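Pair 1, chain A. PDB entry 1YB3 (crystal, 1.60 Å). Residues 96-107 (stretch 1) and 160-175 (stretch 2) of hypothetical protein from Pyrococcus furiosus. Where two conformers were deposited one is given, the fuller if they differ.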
# COMPACT_ATOMS: atom_id res chain seq x y z
N LYS A 96 11.69 4.13 15.39
CA LYS A 96 12.03 2.72 15.35
C LYS A 96 10.86 1.85 15.80
O LYS A 96 10.57 0.82 15.18
CB LYS A 96 13.28 2.45 16.20
CG LYS A 96 13.73 0.99 16.27
CD LYS A 96 14.93 0.85 17.22
CE LYS A 96 14.84 -0.42 18.05
NZ LYS A 96 15.87 -0.48 19.15
N GLU A 97 10.16 2.28 16.86
CA GLU A 97 9.04 1.49 17.40
C GLU A 97 7.87 1.36 16.43
O GLU A 97 7.27 0.29 16.31
CB GLU A 97 8.55 2.01 18.76
CG GLU A 97 7.80 0.92 19.54
CD GLU A 97 7.17 1.40 20.83
OE1 GLU A 97 7.60 2.45 21.36
OE2 GLU A 97 6.24 0.72 21.32
N PHE A 98 7.54 2.45 15.72
CA PHE A 98 6.49 2.36 14.69
C PHE A 98 6.87 1.33 13.63
O PHE A 98 6.07 0.47 13.28
CB PHE A 98 6.21 3.71 14.05
CG PHE A 98 5.18 3.64 12.94
CD1 PHE A 98 3.82 3.45 13.23
CD2 PHE A 98 5.58 3.75 11.60
CE1 PHE A 98 2.87 3.38 12.21
CE2 PHE A 98 4.63 3.68 10.57
CZ PHE A 98 3.27 3.50 10.87
N ILE A 99 8.10 1.41 13.14
CA ILE A 99 8.61 0.45 12.16
C ILE A 99 8.49 -1.00 12.65
O ILE A 99 7.99 -1.87 11.92
CB ILE A 99 10.10 0.76 11.79
CG1 ILE A 99 10.27 2.21 11.29
CG2 ILE A 99 10.66 -0.28 10.82
CD1 ILE A 99 9.35 2.66 10.18
N GLU A 100 8.93 -1.26 13.89
CA GLU A 100 8.82 -2.60 14.49
C GLU A 100 7.36 -3.09 14.56
O GLU A 100 7.05 -4.25 14.23
CB GLU A 100 9.45 -2.63 15.90
CG GLU A 100 10.96 -2.44 15.90
CD GLU A 100 11.55 -2.27 17.29
OE1 GLU A 100 10.82 -1.86 18.22
OE2 GLU A 100 12.76 -2.55 17.44
N ASP A 101 6.46 -2.19 14.98
CA ASP A 101 5.04 -2.50 15.11
C ASP A 101 4.36 -2.79 13.77
O ASP A 101 3.56 -3.73 13.65
CB ASP A 101 4.31 -1.33 15.79
CG ASP A 101 4.60 -1.23 17.28
OD1 ASP A 101 5.38 -2.05 17.81
OD2 ASP A 101 4.04 -0.31 17.92
N VAL A 102 4.67 -1.98 12.76
CA VAL A 102 4.05 -2.20 11.46
C VAL A 102 4.49 -3.55 10.84
O VAL A 102 3.68 -4.28 10.29
CB VAL A 102 4.21 -0.97 10.51
CG1 VAL A 102 5.66 -0.83 10.01
CG2 VAL A 102 3.20 -1.04 9.37
N ILE A 103 5.77 -3.89 10.99
CA ILE A 103 6.28 -5.17 10.51
C ILE A 103 5.55 -6.36 11.16
O ILE A 103 5.25 -7.36 10.49
CB ILE A 103 7.82 -5.26 10.69
CG1 ILE A 103 8.48 -4.28 9.71
CG2 ILE A 103 8.32 -6.71 10.49
CD1 ILE A 103 9.99 -4.11 9.93
N ARG A 104 5.24 -6.24 12.45
CA ARG A 104 4.54 -7.32 13.16
C ARG A 104 3.04 -7.36 12.87
O ARG A 104 2.41 -8.39 13.08
CB ARG A 104 4.78 -7.23 14.68
CG ARG A 104 6.26 -7.44 15.09
CD ARG A 104 6.48 -7.12 16.57
N ALA A 105 2.50 -6.25 12.35
CA ALA A 105 1.05 -6.07 12.20
C ALA A 105 0.45 -6.55 10.88
O ALA A 105 -0.77 -6.80 10.80
CB ALA A 105 0.68 -4.59 12.45
N PHE A 106 1.27 -6.63 9.83
CA PHE A 106 0.78 -6.93 8.48
C PHE A 106 1.59 -8.00 7.79
O PHE A 106 2.81 -8.09 8.00
CB PHE A 106 0.72 -5.64 7.63
CG PHE A 106 -0.15 -4.59 8.26
CD1 PHE A 106 -1.54 -4.67 8.16
CD2 PHE A 106 0.42 -3.56 9.04
CE1 PHE A 106 -2.37 -3.73 8.79
CE2 PHE A 106 -0.40 -2.62 9.67
CZ PHE A 106 -1.80 -2.70 9.56
N GLU A 107 0.91 -8.81 6.98
CA GLU A 107 1.55 -9.94 6.30
C GLU A 107 2.35 -9.52 5.05
O GLU A 107 3.57 -9.58 5.07
CB GLU A 107 0.52 -11.03 5.96
CG GLU A 107 1.12 -12.22 5.25
CD GLU A 107 0.09 -13.29 4.93
OE1 GLU A 107 -0.57 -13.77 5.87
OE2 GLU A 107 -0.06 -13.65 3.73
N ARG A 160 -10.68 -4.38 6.83
CA ARG A 160 -10.12 -4.61 8.17
C ARG A 160 -8.67 -4.15 8.33
O ARG A 160 -8.31 -3.58 9.37
CB ARG A 160 -10.29 -6.08 8.58
CG ARG A 160 -9.76 -6.36 10.01
CD ARG A 160 -10.32 -7.69 10.58
NE ARG A 160 -10.18 -8.75 9.59
CZ ARG A 160 -9.06 -9.43 9.37
NH1 ARG A 160 -7.98 -9.21 10.10
NH2 ARG A 160 -9.03 -10.34 8.41
N GLU A 161 -7.85 -4.38 7.31
CA GLU A 161 -6.45 -3.99 7.40
C GLU A 161 -6.23 -2.47 7.35
O GLU A 161 -5.35 -1.96 8.03
CB GLU A 161 -5.60 -4.73 6.36
CG GLU A 161 -5.62 -6.27 6.49
CD GLU A 161 -5.29 -6.79 7.89
OE1 GLU A 161 -4.68 -6.06 8.69
OE2 GLU A 161 -5.63 -7.95 8.15
N ILE A 162 -7.02 -1.77 6.52
CA ILE A 162 -6.97 -0.29 6.55
C ILE A 162 -7.33 0.19 7.95
O ILE A 162 -6.67 1.08 8.49
CB ILE A 162 -7.90 0.37 5.50
CG1 ILE A 162 -7.36 0.12 4.11
CG2 ILE A 162 -8.07 1.87 5.81
CD1 ILE A 162 -8.32 0.50 2.96
N LYS A 163 -8.35 -0.42 8.54
CA LYS A 163 -8.78 -0.04 9.89
C LYS A 163 -7.64 -0.27 10.90
O LYS A 163 -7.32 0.61 11.70
CB LYS A 163 -10.04 -0.83 10.28
CG LYS A 163 -10.46 -0.60 11.74
CD LYS A 163 -11.79 -1.28 12.07
CE LYS A 163 -11.66 -2.78 12.16
NZ LYS A 163 -12.88 -3.39 12.77
N ARG A 164 -7.04 -1.46 10.86
CA ARG A 164 -5.90 -1.78 11.74
C ARG A 164 -4.73 -0.81 11.51
O ARG A 164 -4.07 -0.38 12.45
CB ARG A 164 -5.47 -3.24 11.62
CG ARG A 164 -6.51 -4.24 12.19
CD ARG A 164 -6.11 -5.70 11.97
NE ARG A 164 -5.03 -6.11 12.87
CZ ARG A 164 -3.77 -6.30 12.50
NH1 ARG A 164 -3.39 -6.10 11.24
NH2 ARG A 164 -2.87 -6.69 13.40
N PHE A 165 -4.48 -0.46 10.24
CA PHE A 165 -3.40 0.45 9.97
C PHE A 165 -3.67 1.83 10.54
O PHE A 165 -2.79 2.45 11.18
CB PHE A 165 -3.14 0.53 8.45
CG PHE A 165 -1.86 1.28 8.12
CD1 PHE A 165 -0.65 0.58 8.01
CD2 PHE A 165 -1.87 2.67 7.99
CE1 PHE A 165 0.54 1.27 7.76
CE2 PHE A 165 -0.66 3.38 7.73
CZ PHE A 165 0.54 2.66 7.60
N ILE A 166 -4.89 2.33 10.33
CA ILE A 166 -5.27 3.65 10.84
C ILE A 166 -5.16 3.69 12.37
O ILE A 166 -4.62 4.65 12.93
CB ILE A 166 -6.67 4.10 10.32
CG1 ILE A 166 -6.58 4.45 8.82
CG2 ILE A 166 -7.20 5.30 11.11
CD1 ILE A 166 -7.94 4.54 8.09
N GLU A 167 -5.60 2.62 13.02
CA GLU A 167 -5.56 2.54 14.49
C GLU A 167 -4.10 2.53 14.99
O GLU A 167 -3.77 3.21 15.97
CB GLU A 167 -6.37 1.33 14.97
CG GLU A 167 -7.87 1.52 14.71
CD GLU A 167 -8.71 0.24 14.85
OE1 GLU A 167 -8.13 -0.89 14.88
OE2 GLU A 167 -9.96 0.38 14.90
N LEU A 168 -3.23 1.80 14.30
CA LEU A 168 -1.81 1.79 14.66
C LEU A 168 -1.21 3.19 14.46
O LEU A 168 -0.48 3.70 15.31
CB LEU A 168 -1.06 0.75 13.84
CG LEU A 168 0.45 0.72 14.00
CD1 LEU A 168 0.90 0.39 15.44
CD2 LEU A 168 1.05 -0.29 12.99
N ALA A 169 -1.51 3.80 13.31
CA ALA A 169 -1.04 5.15 13.01
C ALA A 169 -1.49 6.19 14.03
O ALA A 169 -0.71 7.05 14.40
CB ALA A 169 -1.48 5.56 11.60
N ARG A 170 -2.75 6.08 14.48
CA ARG A 170 -3.28 6.96 15.53
C ARG A 170 -2.43 6.90 16.81
O ARG A 170 -2.17 7.93 17.44
CB ARG A 170 -4.75 6.61 15.86
CG ARG A 170 -5.75 7.04 14.82
CD ARG A 170 -7.16 7.09 15.42
NE ARG A 170 -8.17 7.40 14.42
CZ ARG A 170 -9.06 6.53 13.97
NH1 ARG A 170 -9.09 5.28 14.44
NH2 ARG A 170 -9.94 6.91 13.05
N ARG A 171 -1.98 5.70 17.17
CA ARG A 171 -1.13 5.51 18.36
C ARG A 171 0.17 6.31 18.30
O ARG A 171 0.71 6.70 19.35
CB ARG A 171 -0.78 4.04 18.55
CG ARG A 171 -1.89 3.12 19.05
CD ARG A 171 -1.33 1.68 19.23
NE ARG A 171 -0.05 1.69 19.95
CZ ARG A 171 0.94 0.82 19.77
NH1 ARG A 171 0.85 -0.17 18.87
NH2 ARG A 171 2.06 0.94 20.48
N TYR A 172 0.66 6.54 17.09
CA TYR A 172 1.88 7.30 16.87
C TYR A 172 1.64 8.73 16.36
O TYR A 172 2.58 9.40 15.92
CB TYR A 172 2.81 6.53 15.91
CG TYR A 172 3.40 5.30 16.58
CD1 TYR A 172 4.63 5.38 17.24
CD2 TYR A 172 2.72 4.09 16.58
CE1 TYR A 172 5.17 4.26 17.87
CE2 TYR A 172 3.26 2.96 17.21
CZ TYR A 172 4.49 3.06 17.85
OH TYR A 172 5.02 1.96 18.48
N ASN A 173 0.38 9.18 16.43
CA ASN A 173 0.00 10.53 16.03
C ASN A 173 0.25 10.81 14.55
O ASN A 173 0.52 11.95 14.14
CB ASN A 173 0.74 11.58 16.89
CG ASN A 173 0.07 12.93 16.84
OD1 ASN A 173 -1.14 13.02 17.01
ND2 ASN A 173 0.85 13.98 16.58
N LEU A 174 0.16 9.75 13.75
CA LEU A 174 0.39 9.84 12.31
C LEU A 174 -0.89 10.03 11.49
O LEU A 174 -0.86 10.64 10.40
CB LEU A 174 1.14 8.58 11.81
CG LEU A 174 2.58 8.41 12.30
CD1 LEU A 174 3.09 7.05 11.90
CD2 LEU A 174 3.51 9.51 11.79
N LEU A 175 -2.01 9.50 12.01
CA LEU A 175 -3.31 9.63 11.34
C LEU A 175 -4.42 9.87 12.34
O LEU A 175 -4.18 9.98 13.54
CB LEU A 175 -3.65 8.40 10.50
CG LEU A 175 -2.87 8.19 9.20
CD1 LEU A 175 -3.28 6.84 8.58
CD2 LEU A 175 -3.05 9.32 8.22
OXT LEU A 175 -5.56 9.93 11.90

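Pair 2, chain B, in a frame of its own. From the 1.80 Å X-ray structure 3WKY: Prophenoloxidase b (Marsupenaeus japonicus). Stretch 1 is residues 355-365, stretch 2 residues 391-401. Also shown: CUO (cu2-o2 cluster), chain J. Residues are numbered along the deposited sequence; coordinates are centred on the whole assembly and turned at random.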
# COMPACT_ATOMS: atom_id res chain seq x y z
N ASN B 355 -11.88 -28.70 -4.39
CA ASN B 355 -13.23 -28.59 -3.84
C ASN B 355 -13.54 -27.10 -3.72
O ASN B 355 -13.87 -26.61 -2.63
CB ASN B 355 -13.27 -29.28 -2.47
CG ASN B 355 -14.69 -29.40 -1.90
OD1 ASN B 355 -15.67 -29.38 -2.65
ND2 ASN B 355 -14.80 -29.53 -0.57
N ILE B 356 -13.41 -26.38 -4.83
CA ILE B 356 -13.41 -24.92 -4.81
C ILE B 356 -14.69 -24.31 -4.28
O ILE B 356 -14.67 -23.49 -3.36
CB ILE B 356 -13.14 -24.33 -6.21
CG1 ILE B 356 -11.71 -24.64 -6.65
CG2 ILE B 356 -13.38 -22.80 -6.21
CD1 ILE B 356 -11.52 -24.50 -8.19
N HIS B 357 -15.82 -24.67 -4.87
CA HIS B 357 -17.05 -23.99 -4.51
C HIS B 357 -17.48 -24.24 -3.06
O HIS B 357 -17.87 -23.29 -2.35
CB HIS B 357 -18.18 -24.33 -5.48
CG HIS B 357 -19.53 -24.22 -4.86
ND1 HIS B 357 -20.13 -25.29 -4.21
CD2 HIS B 357 -20.38 -23.17 -4.73
CE1 HIS B 357 -21.29 -24.90 -3.72
NE2 HIS B 357 -21.47 -23.63 -4.03
N ASN B 358 -17.42 -25.49 -2.61
CA ASN B 358 -17.83 -25.80 -1.23
C ASN B 358 -16.94 -25.11 -0.21
O ASN B 358 -17.42 -24.51 0.76
CB ASN B 358 -17.83 -27.32 -0.97
CG ASN B 358 -18.97 -28.04 -1.69
OD1 ASN B 358 -19.99 -27.43 -2.01
ND2 ASN B 358 -18.79 -29.33 -1.94
N LEU B 359 -15.63 -25.20 -0.42
CA LEU B 359 -14.71 -24.61 0.55
C LEU B 359 -14.84 -23.09 0.56
O LEU B 359 -14.72 -22.46 1.61
CB LEU B 359 -13.27 -25.05 0.31
CG LEU B 359 -12.97 -26.39 1.00
CD1 LEU B 359 -11.69 -27.01 0.46
CD2 LEU B 359 -12.86 -26.19 2.52
N GLY B 360 -15.14 -22.52 -0.60
CA GLY B 360 -15.34 -21.08 -0.69
C GLY B 360 -16.45 -20.61 0.22
O GLY B 360 -16.35 -19.56 0.84
N HIS B 361 -17.53 -21.39 0.32
CA HIS B 361 -18.59 -21.07 1.28
C HIS B 361 -18.05 -21.02 2.70
O HIS B 361 -18.40 -20.13 3.49
CB HIS B 361 -19.67 -22.13 1.25
CG HIS B 361 -20.74 -21.85 0.25
ND1 HIS B 361 -21.87 -21.14 0.56
CD2 HIS B 361 -20.83 -22.18 -1.06
CE1 HIS B 361 -22.63 -21.04 -0.52
NE2 HIS B 361 -22.01 -21.65 -1.51
N ASP B 362 -17.22 -22.00 3.03
CA ASP B 362 -16.66 -22.06 4.37
C ASP B 362 -15.60 -20.98 4.64
O ASP B 362 -15.52 -20.46 5.76
CB ASP B 362 -16.09 -23.46 4.63
CG ASP B 362 -17.19 -24.50 4.83
OD1 ASP B 362 -18.33 -24.11 5.16
OD2 ASP B 362 -16.91 -25.71 4.65
N PHE B 363 -14.78 -20.64 3.65
CA PHE B 363 -13.88 -19.50 3.81
C PHE B 363 -14.66 -18.22 4.09
O PHE B 363 -14.30 -17.45 4.97
CB PHE B 363 -13.05 -19.27 2.54
CG PHE B 363 -11.81 -20.12 2.43
CD1 PHE B 363 -11.88 -21.51 2.42
CD2 PHE B 363 -10.56 -19.51 2.29
CE1 PHE B 363 -10.73 -22.28 2.28
CE2 PHE B 363 -9.41 -20.28 2.14
CZ PHE B 363 -9.49 -21.66 2.14
N LEU B 364 -15.72 -17.98 3.32
CA LEU B 364 -16.50 -16.75 3.52
C LEU B 364 -17.23 -16.82 4.86
O LEU B 364 -17.29 -15.84 5.60
CB LEU B 364 -17.47 -16.53 2.34
CG LEU B 364 -16.76 -16.16 1.03
CD1 LEU B 364 -17.71 -16.33 -0.19
CD2 LEU B 364 -16.22 -14.73 1.07
N GLY B 365 -17.77 -18.00 5.19
CA GLY B 365 -18.53 -18.15 6.41
C GLY B 365 -17.67 -18.04 7.67
O GLY B 365 -18.18 -17.75 8.75
N PRO B 391 -25.37 -11.07 0.76
CA PRO B 391 -25.03 -10.56 -0.58
C PRO B 391 -23.80 -11.25 -1.19
O PRO B 391 -23.71 -11.37 -2.41
CB PRO B 391 -24.77 -9.06 -0.35
CG PRO B 391 -24.52 -8.93 1.18
CD PRO B 391 -25.45 -9.98 1.76
N VAL B 392 -22.87 -11.70 -0.35
CA VAL B 392 -21.68 -12.34 -0.89
C VAL B 392 -21.99 -13.69 -1.53
O VAL B 392 -21.21 -14.19 -2.34
CB VAL B 392 -20.54 -12.47 0.15
CG1 VAL B 392 -20.69 -13.75 0.99
CG2 VAL B 392 -19.19 -12.48 -0.56
N PHE B 393 -23.13 -14.29 -1.18
CA PHE B 393 -23.57 -15.51 -1.88
C PHE B 393 -23.55 -15.29 -3.39
O PHE B 393 -23.10 -16.14 -4.18
CB PHE B 393 -24.98 -15.91 -1.45
CG PHE B 393 -25.50 -17.13 -2.18
CD1 PHE B 393 -25.23 -18.40 -1.69
CD2 PHE B 393 -26.21 -16.99 -3.37
CE1 PHE B 393 -25.69 -19.53 -2.37
CE2 PHE B 393 -26.67 -18.11 -4.07
CZ PHE B 393 -26.41 -19.39 -3.57
N PHE B 394 -24.08 -14.14 -3.80
CA PHE B 394 -24.24 -13.89 -5.22
C PHE B 394 -22.94 -13.44 -5.87
O PHE B 394 -22.73 -13.66 -7.06
CB PHE B 394 -25.41 -12.94 -5.47
CG PHE B 394 -26.74 -13.56 -5.14
CD1 PHE B 394 -27.44 -14.28 -6.11
CD2 PHE B 394 -27.26 -13.48 -3.85
CE1 PHE B 394 -28.66 -14.89 -5.80
CE2 PHE B 394 -28.47 -14.08 -3.53
CZ PHE B 394 -29.18 -14.78 -4.51
N ARG B 395 -22.04 -12.85 -5.10
CA ARG B 395 -20.73 -12.56 -5.63
C ARG B 395 -19.96 -13.87 -5.84
O ARG B 395 -19.25 -14.03 -6.83
CB ARG B 395 -19.96 -11.60 -4.70
CG ARG B 395 -20.63 -10.23 -4.52
CD ARG B 395 -19.59 -9.15 -4.09
NE ARG B 395 -18.53 -9.06 -5.10
CZ ARG B 395 -17.30 -8.62 -4.87
NH1 ARG B 395 -16.94 -8.23 -3.65
NH2 ARG B 395 -16.42 -8.59 -5.87
N TRP B 396 -20.09 -14.79 -4.89
CA TRP B 396 -19.44 -16.09 -5.01
C TRP B 396 -20.03 -16.86 -6.19
O TRP B 396 -19.31 -17.45 -7.00
CB TRP B 396 -19.58 -16.88 -3.71
CG TRP B 396 -18.80 -18.17 -3.71
CD1 TRP B 396 -19.32 -19.44 -3.59
CD2 TRP B 396 -17.38 -18.32 -3.86
NE1 TRP B 396 -18.30 -20.36 -3.64
CE2 TRP B 396 -17.10 -19.71 -3.80
CE3 TRP B 396 -16.31 -17.42 -4.01
CZ2 TRP B 396 -15.80 -20.23 -3.94
CZ3 TRP B 396 -15.00 -17.94 -4.12
CH2 TRP B 396 -14.76 -19.33 -4.07
N HIS B 397 -21.35 -16.84 -6.32
CA HIS B 397 -21.97 -17.56 -7.42
C HIS B 397 -21.84 -16.91 -8.78
O HIS B 397 -21.93 -17.59 -9.80
CB HIS B 397 -23.41 -17.98 -7.10
CG HIS B 397 -23.43 -19.28 -6.39
ND1 HIS B 397 -23.30 -20.48 -7.06
CD2 HIS B 397 -23.37 -19.57 -5.07
CE1 HIS B 397 -23.23 -21.46 -6.18
NE2 HIS B 397 -23.28 -20.93 -4.97
N LYS B 398 -21.62 -15.59 -8.80
CA LYS B 398 -21.26 -14.97 -10.07
C LYS B 398 -19.86 -15.46 -10.49
O LYS B 398 -19.64 -15.72 -11.67
CB LYS B 398 -21.32 -13.43 -9.98
CG LYS B 398 -20.98 -12.74 -11.31
CD LYS B 398 -22.10 -12.96 -12.37
CE LYS B 398 -21.70 -12.32 -13.69
NZ LYS B 398 -22.86 -12.25 -14.65
N PHE B 399 -18.93 -15.59 -9.55
CA PHE B 399 -17.63 -16.20 -9.88
C PHE B 399 -17.83 -17.61 -10.43
O PHE B 399 -17.26 -17.98 -11.47
CB PHE B 399 -16.71 -16.24 -8.66
CG PHE B 399 -15.64 -17.31 -8.74
CD1 PHE B 399 -14.65 -17.25 -9.71
CD2 PHE B 399 -15.64 -18.38 -7.85
CE1 PHE B 399 -13.67 -18.25 -9.80
CE2 PHE B 399 -14.68 -19.37 -7.93
CZ PHE B 399 -13.69 -19.31 -8.90
N ILE B 400 -18.62 -18.41 -9.72
CA ILE B 400 -18.88 -19.78 -10.15
C ILE B 400 -19.53 -19.80 -11.53
O ILE B 400 -19.12 -20.57 -12.41
CB ILE B 400 -19.75 -20.52 -9.10
CG1 ILE B 400 -18.95 -20.70 -7.79
CG2 ILE B 400 -20.20 -21.88 -9.63
CD1 ILE B 400 -17.67 -21.53 -7.97
N ASP B 401 -20.50 -18.92 -11.76
CA ASP B 401 -21.16 -18.90 -13.07
C ASP B 401 -20.16 -18.46 -14.16
O ASP B 401 -20.25 -18.90 -15.31
CB ASP B 401 -22.37 -17.98 -13.07
CG ASP B 401 -23.26 -18.19 -14.28
OD1 ASP B 401 -23.84 -19.29 -14.40
OD2 ASP B 401 -23.38 -17.28 -15.12
CU1 CUO J . -26.26 -23.59 -3.77
CU2 CUO J . -22.94 -22.27 -3.28
O1 CUO J . -24.30 -23.71 -3.40
O2 CUO J . -24.86 -22.61 -2.29

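Both pairs consist of two helices packed nearly antiparallel. In pair 1 the axes approach to 11.0 Å with an angle of 162° between their N-to-C directions; in pair 2 the values are 11.1 Å and 154°. Superposing N, CA and C of 14 central residues gives an RMSD of 0.5 Å, and the register agrees: Phe A98 faces Tyr A172 where His B357 faces Ile B400, with CA-CA distances of 7.1 and 7.3 Å.

The central knob is Leu A168 in pair 1 and Trp B396 in pair 2, whose CA atoms superpose to 0.4 Å. Both side chains use chi1 t and enter a hole formed by matching positions: Phe A98, Asp A101, Val A102 and Ala A105, or His B357, Gly B360, His B361 and Leu B364. The floor differs with the knob. Asp A101 has room for its CB 3.8 Å from Leu A168 CD1. At Gly B360 the indole comes down to the backbone, Trp B396 CZ2 lying 3.4 Å from Gly B360 CA; an ideal CB there would stand 1.9 Å from Trp B396 CZ2, a clash. The indole also reaches a backbone acceptor, Trp B396 NE1 donating to His B357 O at 3.2 Å and 146°.

In pair 1 side chains donate every hydrogen bond between the stretches; the acceptors are Asp A101 OD2 and the backbone oxygen of Ala A105. Tyr A172 OH donates to Asp A101 OD2 at 2.5 Å, and the same oxygen forms a salt bridge with Arg A171 NH1 at 3.3 Å, its hydrogen bond weak at 128°. Near the end of the first helix, Arg A164 NH1 donates to Ala A105 O at 2.7 Å and 166°. The equivalents Val B392 and Leu B364 instead make an apolar contact, CG2 to CD2 at 4.1 Å.

At the matched positions Phe A98/His B357, Val A102/His B361 and Ala A169/His B397, apolar residues in pair 1 stand where pair 2 has metal ligands. In pair 1, Phe A98 turns its edge toward the face of Tyr A172 (centroids 5.4 Å, planes 69°), Leu A174 CD1 lies 3.7 Å from the centroid of the Phe A98 ring, over one face, and Val A102 CG2 meets Phe A165 CE1 at 3.9 Å. In pair 2 the three histidines converge on one copper: His B357 NE2 and His B361 NE2 each lie 2.1 Å from CUO CU2, and His B397 NE2 lies 2.2 Å from it. This shared coordination explains why His B357 NE2 and His B397 NE2 approach to 3.4 Å without a hydrogen bond. Metal ligation thus joins the helices where pair 1 relies on apolar packing.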